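Local atomic coordinates of JamJ (Lyngbya majuscula, PDB entry 5DOZ), a protein that binds NADPH as an enoyl reductase of a polyketide synthase and probably uses it in the reductive step that forms a cyclopropane ring. Residues I137-A142 with A171-Q176; N148-Q153 with R248-S253; V158-A163 with A180-T185. All blocks are in the same frame, centred on the assembly; numbering follows the deposited sequence.

Contact 1 (I137-A142 with A171-Q176). With NDP (NADPH dihydro-nicotinamide-adenine-dinucleotide phosphate), chain E.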
# COMPACT_ATOMS: atom_id res chain seq x y z
N ILE A 137 -3.58 -1.21 3.06
CA ILE A 137 -3.00 -0.71 1.82
C ILE A 137 -2.30 -1.80 0.98
O ILE A 137 -2.57 -1.90 -0.22
CB ILE A 137 -2.07 0.51 2.03
CG1 ILE A 137 -2.86 1.71 2.59
CG2 ILE A 137 -1.36 0.89 0.73
CD1 ILE A 137 -4.18 2.01 1.91
N PRO A 138 -1.42 -2.62 1.59
CA PRO A 138 -0.74 -3.64 0.79
C PRO A 138 -1.70 -4.60 0.08
O PRO A 138 -1.63 -4.75 -1.14
CB PRO A 138 0.11 -4.39 1.82
CG PRO A 138 0.36 -3.38 2.89
CD PRO A 138 -0.96 -2.66 2.99
N PHE A 139 -2.57 -5.25 0.85
CA PHE A 139 -3.48 -6.25 0.30
C PHE A 139 -4.60 -5.69 -0.58
O PHE A 139 -4.93 -6.30 -1.59
CB PHE A 139 -4.03 -7.17 1.39
CG PHE A 139 -3.09 -8.29 1.75
CD1 PHE A 139 -3.08 -9.47 1.01
CD2 PHE A 139 -2.20 -8.17 2.81
CE1 PHE A 139 -2.22 -10.51 1.33
CE2 PHE A 139 -1.34 -9.20 3.14
CZ PHE A 139 -1.34 -10.37 2.40
N PHE A 140 -5.17 -4.55 -0.20
CA PHE A 140 -6.19 -3.91 -1.04
C PHE A 140 -5.62 -3.39 -2.36
O PHE A 140 -6.29 -3.47 -3.38
CB PHE A 140 -6.91 -2.78 -0.29
CG PHE A 140 -7.90 -3.25 0.75
CD1 PHE A 140 -7.52 -4.13 1.76
CD2 PHE A 140 -9.21 -2.79 0.74
CE1 PHE A 140 -8.43 -4.56 2.72
CE2 PHE A 140 -10.13 -3.20 1.69
CZ PHE A 140 -9.73 -4.08 2.69
N THR A 141 -4.40 -2.86 -2.33
CA THR A 141 -3.72 -2.43 -3.56
C THR A 141 -3.37 -3.65 -4.43
O THR A 141 -3.63 -3.65 -5.63
CB THR A 141 -2.44 -1.62 -3.28
OG1 THR A 141 -2.76 -0.51 -2.43
CG2 THR A 141 -1.81 -1.09 -4.58
N ALA A 142 -2.79 -4.67 -3.80
CA ALA A 142 -2.42 -5.90 -4.51
C ALA A 142 -3.65 -6.58 -5.09
O ALA A 142 -3.64 -6.98 -6.26
CB ALA A 142 -1.66 -6.84 -3.59
N ALA A 171 1.21 -8.83 -2.73
CA ALA A 171 1.04 -9.35 -4.08
C ALA A 171 1.65 -10.75 -4.23
O ALA A 171 1.07 -11.61 -4.88
CB ALA A 171 1.64 -8.39 -5.10
N ILE A 172 2.81 -10.98 -3.61
CA ILE A 172 3.41 -12.31 -3.53
C ILE A 172 2.40 -13.31 -2.97
O ILE A 172 2.05 -14.27 -3.65
CB ILE A 172 4.71 -12.32 -2.69
CG1 ILE A 172 5.87 -11.71 -3.48
CG2 ILE A 172 5.07 -13.74 -2.26
CD1 ILE A 172 7.07 -11.37 -2.63
N GLN A 173 1.92 -13.07 -1.75
CA GLN A 173 0.92 -13.94 -1.12
C GLN A 173 -0.30 -14.18 -2.00
O GLN A 173 -0.76 -15.31 -2.11
CB GLN A 173 0.48 -13.37 0.23
CG GLN A 173 1.44 -13.64 1.37
CD GLN A 173 0.80 -13.46 2.73
OE1 GLN A 173 -0.12 -14.19 3.09
NE2 GLN A 173 1.29 -12.49 3.49
N LEU A 174 -0.82 -13.12 -2.61
CA LEU A 174 -2.01 -13.25 -3.45
C LEU A 174 -1.73 -14.07 -4.71
O LEU A 174 -2.48 -15.00 -5.02
CB LEU A 174 -2.60 -11.88 -3.79
CG LEU A 174 -3.31 -11.16 -2.64
CD1 LEU A 174 -3.83 -9.80 -3.09
CD2 LEU A 174 -4.46 -11.99 -2.08
N ALA A 175 -0.65 -13.75 -5.41
CA ALA A 175 -0.31 -14.44 -6.65
C ALA A 175 -0.11 -15.94 -6.46
O ALA A 175 -0.61 -16.74 -7.26
CB ALA A 175 0.92 -13.81 -7.30
N GLN A 176 0.59 -16.32 -5.39
CA GLN A 176 0.86 -17.74 -5.09
C GLN A 176 -0.41 -18.49 -4.70
O GLN A 176 -0.64 -19.61 -5.17
CB GLN A 176 1.92 -17.88 -3.99
CG GLN A 176 3.32 -17.43 -4.41
CD GLN A 176 4.37 -17.71 -3.35
OE1 GLN A 176 4.16 -17.42 -2.17
NE2 GLN A 176 5.50 -18.25 -3.77
PA NDP E . 7.87 0.31 0.43
O1A NDP E . 8.71 1.47 0.91
O2A NDP E . 7.50 -0.80 1.39
O5B NDP E . 8.62 -0.40 -0.80
C5B NDP E . 9.67 0.25 -1.52
C4B NDP E . 10.56 -0.85 -2.06
O4B NDP E . 11.20 -0.39 -3.26
C3B NDP E . 11.68 -1.24 -1.10
O3B NDP E . 11.34 -2.38 -0.30
C2B NDP E . 12.81 -1.62 -2.02
O2B NDP E . 12.79 -3.03 -2.20
C1B NDP E . 12.48 -1.00 -3.37
N9A NDP E . 13.47 0.03 -3.74
C8A NDP E . 13.98 0.98 -2.93
N7A NDP E . 14.86 1.76 -3.61
C5A NDP E . 14.91 1.30 -4.88
C6A NDP E . 15.63 1.66 -6.12
N6A NDP E . 16.49 2.70 -6.15
N1A NDP E . 15.39 0.91 -7.23
C2A NDP E . 14.53 -0.13 -7.23
N3A NDP E . 13.85 -0.50 -6.13
C4A NDP E . 13.99 0.16 -4.95
O3 NDP E . 6.55 0.89 -0.29
PN NDP E . 5.19 0.09 -0.61
O1N NDP E . 5.49 -1.35 -0.89
O2N NDP E . 4.17 0.45 0.43
O5D NDP E . 4.71 0.77 -1.99
C5D NDP E . 5.54 0.76 -3.17
C4D NDP E . 5.15 1.90 -4.10
O4D NDP E . 3.76 1.86 -4.41
C3D NDP E . 5.39 3.27 -3.49
O3D NDP E . 5.88 4.12 -4.52
C2D NDP E . 4.02 3.72 -3.02
O2D NDP E . 3.88 5.15 -2.93
C1D NDP E . 3.11 3.09 -4.06
N1N NDP E . 1.77 2.82 -3.55
C2N NDP E . 0.73 3.17 -4.31
C3N NDP E . -0.56 2.71 -4.05
C7N NDP E . -1.65 2.92 -5.06
O7N NDP E . -2.81 3.00 -4.72
N7N NDP E . -1.31 3.03 -6.34
C4N NDP E . -0.88 2.14 -2.68
C5N NDP E . 0.34 1.70 -2.00
C6N NDP E . 1.60 2.13 -2.41
P2B NDP E . 14.09 -3.83 -2.66
O1X NDP E . 15.13 -3.51 -1.61
O2X NDP E . 13.60 -5.25 -2.65
O3X NDP E . 14.40 -3.30 -4.03

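Contact 2 (N148-Q153 with R248-S253). With NDP (NADPH dihydro-nicotinamide-adenine-dinucleotide phosphate), chain E.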
# COMPACT_ATOMS: atom_id res chain seq x y z
N ASN A 148 -8.99 -7.32 -9.55
CA ASN A 148 -10.01 -6.41 -10.08
C ASN A 148 -9.69 -5.87 -11.47
O ASN A 148 -10.57 -5.78 -12.33
CB ASN A 148 -10.27 -5.24 -9.13
CG ASN A 148 -11.26 -5.59 -8.03
OD1 ASN A 148 -11.43 -4.83 -7.07
ND2 ASN A 148 -11.91 -6.73 -8.15
N LEU A 149 -8.42 -5.52 -11.69
CA LEU A 149 -8.00 -4.95 -12.97
C LEU A 149 -7.44 -6.02 -13.91
O LEU A 149 -8.07 -6.34 -14.92
CB LEU A 149 -7.02 -3.78 -12.76
CG LEU A 149 -7.54 -2.56 -11.97
CD1 LEU A 149 -6.43 -1.53 -11.76
CD2 LEU A 149 -8.76 -1.91 -12.62
N ALA A 150 -6.29 -6.59 -13.55
CA ALA A 150 -5.59 -7.56 -14.40
C ALA A 150 -6.26 -8.94 -14.50
O ALA A 150 -5.96 -9.70 -15.42
CB ALA A 150 -4.15 -7.72 -13.94
N LYS A 151 -7.14 -9.25 -13.55
CA LYS A 151 -7.88 -10.52 -13.57
C LYS A 151 -6.98 -11.74 -13.76
O LYS A 151 -7.26 -12.62 -14.58
CB LYS A 151 -8.98 -10.50 -14.64
CG LYS A 151 -10.23 -9.71 -14.26
CD LYS A 151 -11.29 -9.80 -15.35
CE LYS A 151 -12.66 -9.40 -14.84
NZ LYS A 151 -12.70 -8.00 -14.33
N ILE A 152 -5.89 -11.79 -12.99
CA ILE A 152 -4.91 -12.87 -13.08
C ILE A 152 -5.52 -14.25 -12.79
O ILE A 152 -6.41 -14.37 -11.93
CB ILE A 152 -3.69 -12.57 -12.16
CG1 ILE A 152 -2.51 -13.49 -12.52
CG2 ILE A 152 -4.06 -12.65 -10.68
CD1 ILE A 152 -1.17 -12.99 -12.02
N GLN A 153 -5.07 -15.26 -13.53
CA GLN A 153 -5.55 -16.65 -13.38
C GLN A 153 -4.38 -17.59 -13.10
O GLN A 153 -3.22 -17.24 -13.34
CB GLN A 153 -6.28 -17.11 -14.65
CG GLN A 153 -7.28 -16.12 -15.23
CD GLN A 153 -8.48 -15.87 -14.32
OE1 GLN A 153 -9.11 -16.81 -13.83
NE2 GLN A 153 -8.80 -14.60 -14.10
N ARG A 248 -0.66 -7.54 -19.23
CA ARG A 248 -1.33 -6.51 -18.45
C ARG A 248 -0.38 -5.79 -17.49
O ARG A 248 0.33 -6.43 -16.70
CB ARG A 248 -2.52 -7.12 -17.70
CG ARG A 248 -3.65 -7.59 -18.61
CD ARG A 248 -4.25 -8.89 -18.09
NE ARG A 248 -3.59 -10.05 -18.69
CZ ARG A 248 -3.58 -11.27 -18.16
NH1 ARG A 248 -4.17 -11.52 -16.99
NH2 ARG A 248 -2.95 -12.25 -18.80
N TYR A 249 -0.36 -4.46 -17.57
CA TYR A 249 0.61 -3.63 -16.85
C TYR A 249 -0.06 -2.88 -15.71
O TYR A 249 -0.72 -1.86 -15.93
CB TYR A 249 1.26 -2.63 -17.81
CG TYR A 249 2.57 -2.02 -17.32
CD1 TYR A 249 2.74 -1.62 -15.98
CD2 TYR A 249 3.61 -1.79 -18.20
CE1 TYR A 249 3.93 -1.05 -15.54
CE2 TYR A 249 4.81 -1.23 -17.78
CZ TYR A 249 4.96 -0.86 -16.45
OH TYR A 249 6.16 -0.30 -16.06
N ILE A 250 0.11 -3.39 -14.49
CA ILE A 250 -0.37 -2.71 -13.30
C ILE A 250 0.71 -1.76 -12.80
O ILE A 250 1.76 -2.19 -12.30
CB ILE A 250 -0.72 -3.70 -12.16
CG1 ILE A 250 -1.57 -4.86 -12.69
CG2 ILE A 250 -1.43 -2.97 -11.02
CD1 ILE A 250 -1.48 -6.11 -11.84
N GLU A 251 0.46 -0.46 -12.95
CA GLU A 251 1.37 0.57 -12.47
C GLU A 251 0.76 1.26 -11.25
O GLU A 251 -0.34 1.80 -11.34
CB GLU A 251 1.63 1.59 -13.59
CG GLU A 251 2.55 2.73 -13.19
CD GLU A 251 3.98 2.27 -12.97
OE1 GLU A 251 4.63 1.87 -13.97
OE2 GLU A 251 4.45 2.32 -11.81
N ILE A 252 1.46 1.22 -10.12
CA ILE A 252 0.95 1.83 -8.87
C ILE A 252 1.79 3.02 -8.42
O ILE A 252 1.53 3.61 -7.36
CB ILE A 252 0.81 0.79 -7.72
CG1 ILE A 252 2.18 0.38 -7.17
CG2 ILE A 252 -0.00 -0.41 -8.18
CD1 ILE A 252 2.11 -0.50 -5.93
N SER A 253 2.77 3.38 -9.24
CA SER A 253 3.76 4.41 -8.92
C SER A 253 3.17 5.77 -8.56
O SER A 253 3.51 6.33 -7.52
CB SER A 253 4.74 4.55 -10.08
OG SER A 253 5.54 5.71 -9.94
PA NDP E . 7.87 0.31 0.43
O1A NDP E . 8.71 1.47 0.91
O2A NDP E . 7.50 -0.80 1.39
O5B NDP E . 8.62 -0.40 -0.80
C5B NDP E . 9.67 0.25 -1.52
C4B NDP E . 10.56 -0.85 -2.06
O4B NDP E . 11.20 -0.39 -3.26
C3B NDP E . 11.68 -1.24 -1.10
O3B NDP E . 11.34 -2.38 -0.30
C2B NDP E . 12.81 -1.62 -2.02
O2B NDP E . 12.79 -3.03 -2.20
C1B NDP E . 12.48 -1.00 -3.37
N9A NDP E . 13.47 0.03 -3.74
C8A NDP E . 13.98 0.98 -2.93
N7A NDP E . 14.86 1.76 -3.61
C5A NDP E . 14.91 1.30 -4.88
C6A NDP E . 15.63 1.66 -6.12
N6A NDP E . 16.49 2.70 -6.15
N1A NDP E . 15.39 0.91 -7.23
C2A NDP E . 14.53 -0.13 -7.23
N3A NDP E . 13.85 -0.50 -6.13
C4A NDP E . 13.99 0.16 -4.95
O3 NDP E . 6.55 0.89 -0.29
PN NDP E . 5.19 0.09 -0.61
O1N NDP E . 5.49 -1.35 -0.89
O2N NDP E . 4.17 0.45 0.43
O5D NDP E . 4.71 0.77 -1.99
C5D NDP E . 5.54 0.76 -3.17
C4D NDP E . 5.15 1.90 -4.10
O4D NDP E . 3.76 1.86 -4.41
C3D NDP E . 5.39 3.27 -3.49
O3D NDP E . 5.88 4.12 -4.52
C2D NDP E . 4.02 3.72 -3.02
O2D NDP E . 3.88 5.15 -2.93
C1D NDP E . 3.11 3.09 -4.06
N1N NDP E . 1.77 2.82 -3.55
C2N NDP E . 0.73 3.17 -4.31
C3N NDP E . -0.56 2.71 -4.05
C7N NDP E . -1.65 2.92 -5.06
O7N NDP E . -2.81 3.00 -4.72
N7N NDP E . -1.31 3.03 -6.34
C4N NDP E . -0.88 2.14 -2.68
C5N NDP E . 0.34 1.70 -2.00
C6N NDP E . 1.60 2.13 -2.41
P2B NDP E . 14.09 -3.83 -2.66
O1X NDP E . 15.13 -3.51 -1.61
O2X NDP E . 13.60 -5.25 -2.65
O3X NDP E . 14.40 -3.30 -4.03

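Contact 3 (V158-A163 with A180-T185). With NDP (NADPH dihydro-nicotinamide-adenine-dinucleotide phosphate), chain E.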
# COMPACT_ATOMS: atom_id res chain seq x y z
N VAL A 158 3.53 -13.94 -13.39
CA VAL A 158 3.47 -12.56 -12.93
C VAL A 158 4.83 -12.08 -12.41
O VAL A 158 5.50 -12.79 -11.67
CB VAL A 158 2.35 -12.34 -11.87
CG1 VAL A 158 2.58 -13.20 -10.63
CG2 VAL A 158 2.23 -10.87 -11.49
N LEU A 159 5.22 -10.88 -12.83
CA LEU A 159 6.40 -10.23 -12.27
C LEU A 159 5.99 -9.18 -11.24
O LEU A 159 5.17 -8.30 -11.53
CB LEU A 159 7.27 -9.60 -13.37
CG LEU A 159 8.39 -8.63 -12.94
CD1 LEU A 159 9.52 -9.37 -12.22
CD2 LEU A 159 8.93 -7.85 -14.13
N ILE A 160 6.56 -9.29 -10.04
CA ILE A 160 6.36 -8.30 -8.99
C ILE A 160 7.71 -7.65 -8.64
O ILE A 160 8.62 -8.33 -8.15
CB ILE A 160 5.73 -8.92 -7.72
CG1 ILE A 160 4.39 -9.60 -8.06
CG2 ILE A 160 5.53 -7.86 -6.64
CD1 ILE A 160 3.95 -10.65 -7.05
N HIS A 161 7.82 -6.35 -8.91
CA HIS A 161 9.05 -5.59 -8.64
C HIS A 161 9.17 -5.16 -7.18
O HIS A 161 8.16 -4.98 -6.49
CB HIS A 161 9.12 -4.35 -9.53
CG HIS A 161 9.77 -4.59 -10.86
ND1 HIS A 161 10.96 -5.27 -10.99
CD2 HIS A 161 9.40 -4.22 -12.11
CE1 HIS A 161 11.29 -5.32 -12.27
NE2 HIS A 161 10.37 -4.69 -12.97
N ALA A 162 10.40 -4.99 -6.70
CA ALA A 162 10.65 -4.48 -5.35
C ALA A 162 9.76 -5.20 -4.32
O ALA A 162 9.07 -4.57 -3.50
CB ALA A 162 10.42 -2.97 -5.32
N ALA A 163 9.80 -6.53 -4.39
CA ALA A 163 8.80 -7.38 -3.76
C ALA A 163 9.00 -7.60 -2.26
O ALA A 163 8.25 -8.35 -1.63
CB ALA A 163 8.73 -8.72 -4.51
N ALA A 180 -0.71 -18.55 -9.60
CA ALA A 180 0.17 -17.91 -10.57
C ALA A 180 1.63 -18.24 -10.28
O ALA A 180 1.98 -18.60 -9.15
CB ALA A 180 -0.04 -16.41 -10.58
N GLU A 181 2.47 -18.11 -11.31
CA GLU A 181 3.91 -18.34 -11.20
C GLU A 181 4.62 -17.01 -10.99
O GLU A 181 4.66 -16.17 -11.89
CB GLU A 181 4.41 -19.04 -12.48
CG GLU A 181 5.82 -19.61 -12.36
CD GLU A 181 6.30 -20.30 -13.62
OE1 GLU A 181 5.55 -21.12 -14.19
OE2 GLU A 181 7.45 -20.03 -14.04
N VAL A 182 5.19 -16.82 -9.80
CA VAL A 182 5.80 -15.55 -9.41
C VAL A 182 7.25 -15.40 -9.88
O VAL A 182 8.07 -16.31 -9.72
CB VAL A 182 5.73 -15.33 -7.87
CG1 VAL A 182 6.44 -14.05 -7.46
CG2 VAL A 182 4.28 -15.30 -7.40
N PHE A 183 7.54 -14.23 -10.46
CA PHE A 183 8.89 -13.79 -10.76
C PHE A 183 9.16 -12.54 -9.93
O PHE A 183 8.49 -11.52 -10.09
CB PHE A 183 9.03 -13.49 -12.26
CG PHE A 183 9.00 -14.71 -13.15
CD1 PHE A 183 7.86 -15.51 -13.23
CD2 PHE A 183 10.11 -15.05 -13.92
CE1 PHE A 183 7.84 -16.63 -14.05
CE2 PHE A 183 10.09 -16.17 -14.74
CZ PHE A 183 8.95 -16.96 -14.81
N ALA A 184 10.12 -12.63 -9.01
CA ALA A 184 10.37 -11.52 -8.09
C ALA A 184 11.71 -10.84 -8.33
O ALA A 184 12.66 -11.47 -8.79
CB ALA A 184 10.25 -11.99 -6.64
N THR A 185 11.77 -9.54 -8.04
CA THR A 185 13.03 -8.81 -7.99
C THR A 185 13.14 -8.12 -6.64
O THR A 185 12.15 -7.63 -6.11
CB THR A 185 13.16 -7.76 -9.11
OG1 THR A 185 12.19 -6.72 -8.91
CG2 THR A 185 12.99 -8.38 -10.49
PA NDP E . 7.87 0.31 0.43
O1A NDP E . 8.71 1.47 0.91
O2A NDP E . 7.50 -0.80 1.39
O5B NDP E . 8.62 -0.40 -0.80
C5B NDP E . 9.67 0.25 -1.52
C4B NDP E . 10.56 -0.85 -2.06
O4B NDP E . 11.20 -0.39 -3.26
C3B NDP E . 11.68 -1.24 -1.10
O3B NDP E . 11.34 -2.38 -0.30
C2B NDP E . 12.81 -1.62 -2.02
O2B NDP E . 12.79 -3.03 -2.20
C1B NDP E . 12.48 -1.00 -3.37
N9A NDP E . 13.47 0.03 -3.74
C8A NDP E . 13.98 0.98 -2.93
N7A NDP E . 14.86 1.76 -3.61
C5A NDP E . 14.91 1.30 -4.88
C6A NDP E . 15.63 1.66 -6.12
N6A NDP E . 16.49 2.70 -6.15
N1A NDP E . 15.39 0.91 -7.23
C2A NDP E . 14.53 -0.13 -7.23
N3A NDP E . 13.85 -0.50 -6.13
C4A NDP E . 13.99 0.16 -4.95
O3 NDP E . 6.55 0.89 -0.29
PN NDP E . 5.19 0.09 -0.61
O1N NDP E . 5.49 -1.35 -0.89
O2N NDP E . 4.17 0.45 0.43
O5D NDP E . 4.71 0.77 -1.99
C5D NDP E . 5.54 0.76 -3.17
C4D NDP E . 5.15 1.90 -4.10
O4D NDP E . 3.76 1.86 -4.41
C3D NDP E . 5.39 3.27 -3.49
O3D NDP E . 5.88 4.12 -4.52
C2D NDP E . 4.02 3.72 -3.02
O2D NDP E . 3.88 5.15 -2.93
C1D NDP E . 3.11 3.09 -4.06
N1N NDP E . 1.77 2.82 -3.55
C2N NDP E . 0.73 3.17 -4.31
C3N NDP E . -0.56 2.71 -4.05
C7N NDP E . -1.65 2.92 -5.06
O7N NDP E . -2.81 3.00 -4.72
N7N NDP E . -1.31 3.03 -6.34
C4N NDP E . -0.88 2.14 -2.68
C5N NDP E . 0.34 1.70 -2.00
C6N NDP E . 1.60 2.13 -2.41
P2B NDP E . 14.09 -3.83 -2.66
O1X NDP E . 15.13 -3.51 -1.61
O2X NDP E . 13.60 -5.25 -2.65
O3X NDP E . 14.40 -3.30 -4.03

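Contact 1 (I137-A142 with A171-Q176)
Phe139 and Ala142 of helix 136-149 rest on Ala171, Gln173 and Leu174 of helix 166-177, a helix-helix contact within the NADPH-binding Rossmann-type part of this zinc-binding-dehydrogenase-like enoyl reductase. The axes of the two short segments approach to 9.5 Å at 46°, and no hydrogen bond joins the segments.

Apolar packing carries most of the interface. Ala142 points at the partner helix, and its CB lies 3.9 Å from Ala171 CB and 3.7 Å from Leu174 CD1; a methyl is small enough to let the backbones come close, with Ala142 CA 4.9 Å from Ala171 CA. Leu174 CD1 reaches Ala142, and Leu174 CG lies 4.0 Å from Phe139 CD1, so the isobutyl end fits between the two.

The aromatic ring also meets an amide. Gln173, its chain extended beyond CG, brings NE2 to 3.5 Å from Phe139 CZ at the ring edge, with ring and amide planes 88° apart. Gln173 OE1 is hydrogen-bonded to the backbone N of His305, and Phe299 packs edge-to-face with the ring of Phe139.

A different set of side chains on helix 136-149 meets the cofactor. Ile137 CG2 touches NDP C5N, and Thr141 OG1, which hydrogen-bonds to Ile137 O at 2.6 Å, lies 3.3 Å from C4N of the nicotinamide.

Contact 2 (N148-Q153 with R248-S253)
Strand 247-251, between 223-228 and 271-274 in the parallel Rossmann-type sheet, leads to Ile252, a residue of the NADPH pocket beside the nicotinamide; its residues Arg248 and Ile250 pack on Ala150, near the C-terminal end of helix 136-149. Ala150 is the central residue on the helix side. Its CB lies 3.8 Å from Ile250 CD1 and 4.1 Å from Arg248 CB, a methyl fitting between two longer side chains that leave the strand on the same side.

The carbonyl of Ala150 takes the one hydrogen bond of the contact. Arg248 NH1 donates to Ala150 O at 3.0 Å with an N-H...O angle of 164°, the oxygen lying in the guanidinium plane. The arginine chain bends at chi2 and chi3 (141° and -92°), which turns it alongside the Ala150 carbonyl, with Arg248 CD 3.3 Å from the same Ala150 O. Lys151 follows with positive phi as the chain leaves the helix.

At the far end, Ile252 O accepts a hydrogen bond of 3.1 Å from the carboxamide N7N of NDP, and Ile252 CD1 lies 3.3 Å from NDP O4D of the nicotinamide ribose.

Arg248 NH2 forms a salt bridge with Glu156, so the lasting positive charge is shared between an acid and a carbonyl near the helix C-terminus. The two bonds probably limit rotation of the guanidinium, and a cation placed there would suit the helix dipole.

Contact 3 (V158-A163 with A180-T185)
Thr185, on strand 181-186, meets His161, just past strand 157-160, close to the cofactor. From Thr185 CB, 3.8 Å from His161 ND1, the side chain divides. OG1 lies between the backbone N and the carbonyl carbon (chi1 66°), which brings it to the edge of the imidazole, in the ring plane, 2.8 Å from His161 ND1; either atom could be the donor. The same oxygen weakly accepts from Ala162 N, a double role that suits a hydroxyl. Thr185 CG2, the other tip, lies 3.7 Å from His161 ND1 and also packs on Leu159 CD1.

Strands 157-160 and 181-186 are the two strands of a beta-alpha-beta crossover through helix 166-177, in the Rossmann-type sheet. Val158 N donates to Glu181 O, Phe183 N to Val158 O and Ile160 N to Phe183 O, the last at 2.9 Å. Branched Val158, Ile160 and Val182 suit extended chain and form an apolar face covered by helix 166-177; Ala184, on the same face, meets Ala163 and Ile199. Leu159 and Phe183 lie on the other, beside helix 210-218.

Past the strand, Ala163 N bonds to Thr185 O at 3.1 Å. Ala162 has positive phi, and its small CB lies 3.4 Å from ribose oxygen O4B of NDP.

All three contacts border one NADPH molecule: contacts 1 and 2 at its nicotinamide end, contact 3 at its adenosine ribose. Contacts 1 and 2 share helix 136-149, and their centres lie about 11 Å apart; beside the nicotinamide they touch through Thr141 CG2 and Ile252 CG2, 4.1 Å apart. Helix 166-177 of contact 1 connects the two strands of contact 3, and Ile160 CD1 packs 3.6 Å from Ala171 C. Contacts 2 and 3 both reach the parallel sheet, with centres about 12 Å apart, and Ile152 CD1 bridges them by lying 3.6 Å from Val158 CB. Thr167, Thr186, Ser187, Ser205, Arg255 and Leu277 add hydrogen bonds to the cofactor.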